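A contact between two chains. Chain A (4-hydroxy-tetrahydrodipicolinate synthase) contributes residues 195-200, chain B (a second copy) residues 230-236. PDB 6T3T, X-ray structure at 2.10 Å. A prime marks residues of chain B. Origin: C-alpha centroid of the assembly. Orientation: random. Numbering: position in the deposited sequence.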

ATOM      1  N   PHE A 195      20.736   2.266  -7.525  1.00 16.97           N
ATOM      2  CA  PHE A 195      21.155   1.000  -6.926  1.00 19.41           C
ATOM      3  C   PHE A 195      22.676   0.915  -6.864  1.00 17.08           C
ATOM      4  O   PHE A 195      23.239   0.546  -5.835  1.00 16.89           O
ATOM      5  CB  PHE A 195      20.569  -0.187  -7.697  1.00 12.57           C
ATOM      6  CG  PHE A 195      19.177  -0.634  -7.215  1.00 17.69           C
ATOM      7  CD1 PHE A 195      18.295   0.248  -6.648  1.00 18.55           C
ATOM      8  CD2 PHE A 195      18.784  -1.955  -7.324  1.00 19.51           C
ATOM      9  CE1 PHE A 195      17.037  -0.168  -6.226  1.00 23.77           C
ATOM     10  CE2 PHE A 195      17.518  -2.381  -6.897  1.00 20.03           C
ATOM     11  CZ  PHE A 195      16.658  -1.491  -6.343  1.00 19.55           C
ATOM     12  N   LEU A 196      23.350   1.258  -7.973  1.00 15.93           N
ATOM     13  CA  LEU A 196      24.815   1.320  -8.037  1.00 16.13           C
ATOM     14  C   LEU A 196      25.419   2.227  -6.957  1.00 20.49           C
ATOM     15  O   LEU A 196      26.454   1.906  -6.363  1.00 15.02           O
ATOM     16  CB  LEU A 196      25.224   1.850  -9.419  1.00 22.27           C
ATOM     17  CG  LEU A 196      25.494   0.896 -10.584  1.00 24.19           C
ATOM     18  CD1 LEU A 196      24.524  -0.279 -10.600  1.00 20.86           C
ATOM     19  CD2 LEU A 196      25.410   1.676 -11.874  1.00 18.59           C
ATOM     20  N   SER A 197      24.802   3.390  -6.718  1.00 21.01           N
ATOM     21  CA  SER A 197      25.382   4.363  -5.793  1.00 17.14           C
ATOM     22  C   SER A 197      25.467   3.824  -4.363  1.00 17.89           C
ATOM     23  O   SER A 197      26.295   4.290  -3.570  1.00 16.88           O
ATOM     24  CB  SER A 197      24.556   5.648  -5.799  1.00 21.06           C
ATOM     25  OG  SER A 197      23.377   5.462  -5.032  1.00 16.38           O
ATOM     26  N   VAL A 198      24.616   2.875  -3.998  1.00 13.91           N
ATOM     27  CA  VAL A 198      24.695   2.313  -2.655  1.00 17.09           C
ATOM     28  C   VAL A 198      25.202   0.871  -2.654  1.00 16.00           C
ATOM     29  O   VAL A 198      25.093   0.193  -1.640  1.00 20.76           O
ATOM     30  CB  VAL A 198      23.345   2.428  -1.933  1.00 18.43           C
ATOM     31  CG1 VAL A 198      23.003   3.884  -1.747  1.00 16.40           C
ATOM     32  CG2 VAL A 198      22.247   1.757  -2.738  1.00 16.23           C
ATOM     33  N   GLY A 199      25.749   0.376  -3.771  1.00 20.30           N
ATOM     34  CA  GLY A 199      26.513  -0.869  -3.718  1.00 20.12           C
ATOM     35  C   GLY A 199      26.182  -2.009  -4.673  1.00 21.62           C
ATOM     36  O   GLY A 199      26.915  -3.008  -4.720  1.00 19.85           O
ATOM     37  N   ALA A 200      25.138  -1.851  -5.485  1.00 22.31           N
ATOM     38  CA  ALA A 200      24.895  -2.801  -6.556  1.00 14.55           C
ATOM     39  C   ALA A 200      26.038  -2.735  -7.563  1.00 19.37           C
ATOM     40  O   ALA A 200      26.747  -1.727  -7.667  1.00 16.11           O
ATOM     41  CB  ALA A 200      23.550  -2.510  -7.222  1.00 15.15           C
TER
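Chain B 230-236: ARQLHQT

What shapes do the two backbones bring to this contact? Chain A comes in as a helix that began earlier in the chain, and Val198 and Gly199 are loop. The turn is tied down by its own backbone: Phe195 O accepts from Val198 N at 3.3 Å and from Ala200 N at 3.1 Å, while Leu196 O accepts from Gly199 N at 3.1 Å. Chain B is simpler. All seven residues from Ala230′ to Thr236′ are helical, with backbone angles to match, and the helix extends beyond the stretch in both directions. Its i to i+4 bonds include Gln235′ N to Arg231′ O at 2.8 Å, so Arg231′ and Gln235′ are set one turn apart, with His234′ next to the latter. From Leu196 to Gly199 chain A advances in broadly the same direction as the helix of chain B. The nearest pair of CA atoms is Val198 CA and Arg231′ CA, 5.8 Å apart.

How does the contact begin along chain A? Phe195 takes no part; its side chain is out of reach of chain B. Leu196 and Ser197 both direct their CA-to-CB bonds away from chain B, so what they offer is backbone carbonyl oxygen. Leu196 O lies 3.9 Å from Arg231′ NH1, at the edge of the guanidinium and near its plane, too far for a hydrogen bond. Ser197 O packs against the aliphatic part of the same side chain, 3.6 Å from Arg231′ CG. Arg231′ can reach along the turn in this way because its chi1 and chi2 are both t, which carries the chain outward before chi3, in p, bends it.

What does Val198 do at the middle of the turn? It has the largest covered area on the chain A side, and it meets three residues of the helix, Gln235′ barely. Its side chain, with chi1 in m, places CG1 over one face of the His234′ imidazole, 3.9 Å from the ring centroid and 24° off the ring normal. This is a CH-pi contact, with Val198 CG1 also 3.6 Å from His234′ NE2; that nitrogen is hydrogen-bonded elsewhere in the structure. The backbone of Val198 faces Arg231′ instead, its C atom lying 3.8 Å from Arg231′ CD.

Where does the contact close? At Gly199, whose N is 3.7 Å from Arg231′ CD, so the arginine methylene lies against bare backbone. A phi of 128° would jam a CB against the preceding carbonyl oxygen, and this by itself calls for glycine. Nearby, Gln235′ adds little: its CA-to-CB bond points sideways, but the end of the side chain comes nearer, bringing NE2 to 4.5 Å from Val198 O. Ala200 turns its CB away and makes no contact. No hydrogen bond joins the two stretches; the 216 Å² they bury together, summed over both sides, rests on packing, with Arg231′ the most covered residue of all.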

ATOM      1  N   ALA B 230      31.844   8.502  -0.964  1.00 19.72           N
ATOM      2  CA  ALA B 230      30.505   8.821  -0.476  1.00 22.32           C
ATOM      3  C   ALA B 230      29.776   7.547  -0.056  1.00 20.24           C
ATOM      4  O   ALA B 230      29.171   7.490   1.020  1.00 20.78           O
ATOM      5  CB  ALA B 230      29.702   9.603  -1.522  1.00 17.13           C
ATOM      6  N   ARG B 231      29.853   6.504  -0.878  1.00 19.87           N
ATOM      7  CA  ARG B 231      29.206   5.242  -0.536  1.00 20.63           C
ATOM      8  C   ARG B 231      29.771   4.667   0.758  1.00 23.82           C
ATOM      9  O   ARG B 231      29.042   4.078   1.570  1.00 17.36           O
ATOM     10  CB  ARG B 231      29.365   4.262  -1.697  1.00 19.43           C
ATOM     11  CG  ARG B 231      28.778   2.901  -1.385  1.00 24.68           C
ATOM     12  CD  ARG B 231      28.873   1.904  -2.552  1.00 22.28           C
ATOM     13  NE  ARG B 231      30.236   1.404  -2.699  1.00 33.79           N
ATOM     14  CZ  ARG B 231      30.785   1.064  -3.867  1.00 36.54           C
ATOM     15  NH1 ARG B 231      30.084   1.185  -4.994  1.00 34.17           N
ATOM     16  NH2 ARG B 231      32.040   0.620  -3.919  1.00 38.76           N
ATOM     17  N   GLN B 232      31.080   4.806   0.950  1.00 24.48           N
ATOM     18  CA  GLN B 232      31.717   4.375   2.189  1.00 25.20           C
ATOM     19  C   GLN B 232      31.083   5.058   3.398  1.00 21.23           C
ATOM     20  O   GLN B 232      30.805   4.416   4.415  1.00 21.34           O
ATOM     21  CB  GLN B 232      33.203   4.698   2.116  1.00 27.47           C
ATOM     22  CG  GLN B 232      34.093   3.593   2.503  1.00 36.54           C
ATOM     23  CD  GLN B 232      35.536   3.850   2.085  1.00 42.82           C
ATOM     24  OE1 GLN B 232      35.832   4.714   1.230  1.00 36.69           O
ATOM     25  NE2 GLN B 232      36.447   3.129   2.718  1.00 40.02           N
ATOM     26  N   LEU B 233      30.885   6.375   3.317  1.00 20.62           N
ATOM     27  CA  LEU B 233      30.245   7.114   4.404  1.00 18.72           C
ATOM     28  C   LEU B 233      28.770   6.764   4.547  1.00 19.58           C
ATOM     29  O   LEU B 233      28.265   6.638   5.681  1.00 14.79           O
ATOM     30  CB  LEU B 233      30.383   8.606   4.163  1.00 20.22           C
ATOM     31  CG  LEU B 233      31.581   9.350   4.709  1.00 26.87           C
ATOM     32  CD1 LEU B 233      31.222  10.827   4.647  1.00 23.12           C
ATOM     33  CD2 LEU B 233      31.886   8.905   6.157  1.00 25.04           C
ATOM     34  N   HIS B 234      28.058   6.618   3.420  1.00 13.16           N
ATOM     35  CA  HIS B 234      26.659   6.223   3.476  1.00 17.45           C
ATOM     36  C   HIS B 234      26.528   4.926   4.235  1.00 17.50           C
ATOM     37  O   HIS B 234      25.703   4.809   5.156  1.00 16.08           O
ATOM     38  CB  HIS B 234      26.102   6.030   2.044  1.00 18.75           C
ATOM     39  CG  HIS B 234      24.800   5.274   1.990  1.00 18.44           C
ATOM     40  ND1 HIS B 234      23.575   5.884   2.165  1.00 15.25           N
ATOM     41  CD2 HIS B 234      24.534   3.959   1.788  1.00 17.81           C
ATOM     42  CE1 HIS B 234      22.614   4.980   2.072  1.00 16.07           C
ATOM     43  NE2 HIS B 234      23.169   3.803   1.843  1.00 15.62           N
ATOM     44  N   GLN B 235      27.406   3.961   3.890  1.00 20.48           N
ATOM     45  CA  GLN B 235      27.306   2.638   4.460  1.00 19.66           C
ATOM     46  C   GLN B 235      27.731   2.677   5.934  1.00 21.32           C
ATOM     47  O   GLN B 235      27.141   1.978   6.752  1.00 17.28           O
ATOM     48  CB  GLN B 235      28.305   1.635   3.762  1.00 26.61           C
ATOM     49  CG  GLN B 235      27.938   0.443   2.727  1.00 41.97           C
ATOM     50  CD  GLN B 235      29.213   0.150   1.771  1.00 34.69           C
ATOM     51  OE1 GLN B 235      30.363   0.171   2.277  1.00 47.06           O
ATOM     52  NE2 GLN B 235      28.994  -0.127   0.482  1.00 32.03           N
ATOM     53  N   THR B 236      28.681   3.566   6.299  1.00 17.84           N
ATOM     54  CA  THR B 236      29.037   3.765   7.719  1.00 18.77           C
ATOM     55  C   THR B 236      27.876   4.303   8.559  1.00 17.45           C
ATOM     56  O   THR B 236      27.674   3.864   9.685  1.00 18.59           O
ATOM     57  CB  THR B 236      30.245   4.742   7.811  1.00 21.90           C
ATOM     58  OG1 THR B 236      31.400   4.149   7.192  1.00 24.90           O
ATOM     59  CG2 THR B 236      30.614   5.089   9.262  1.00 21.10           C
TER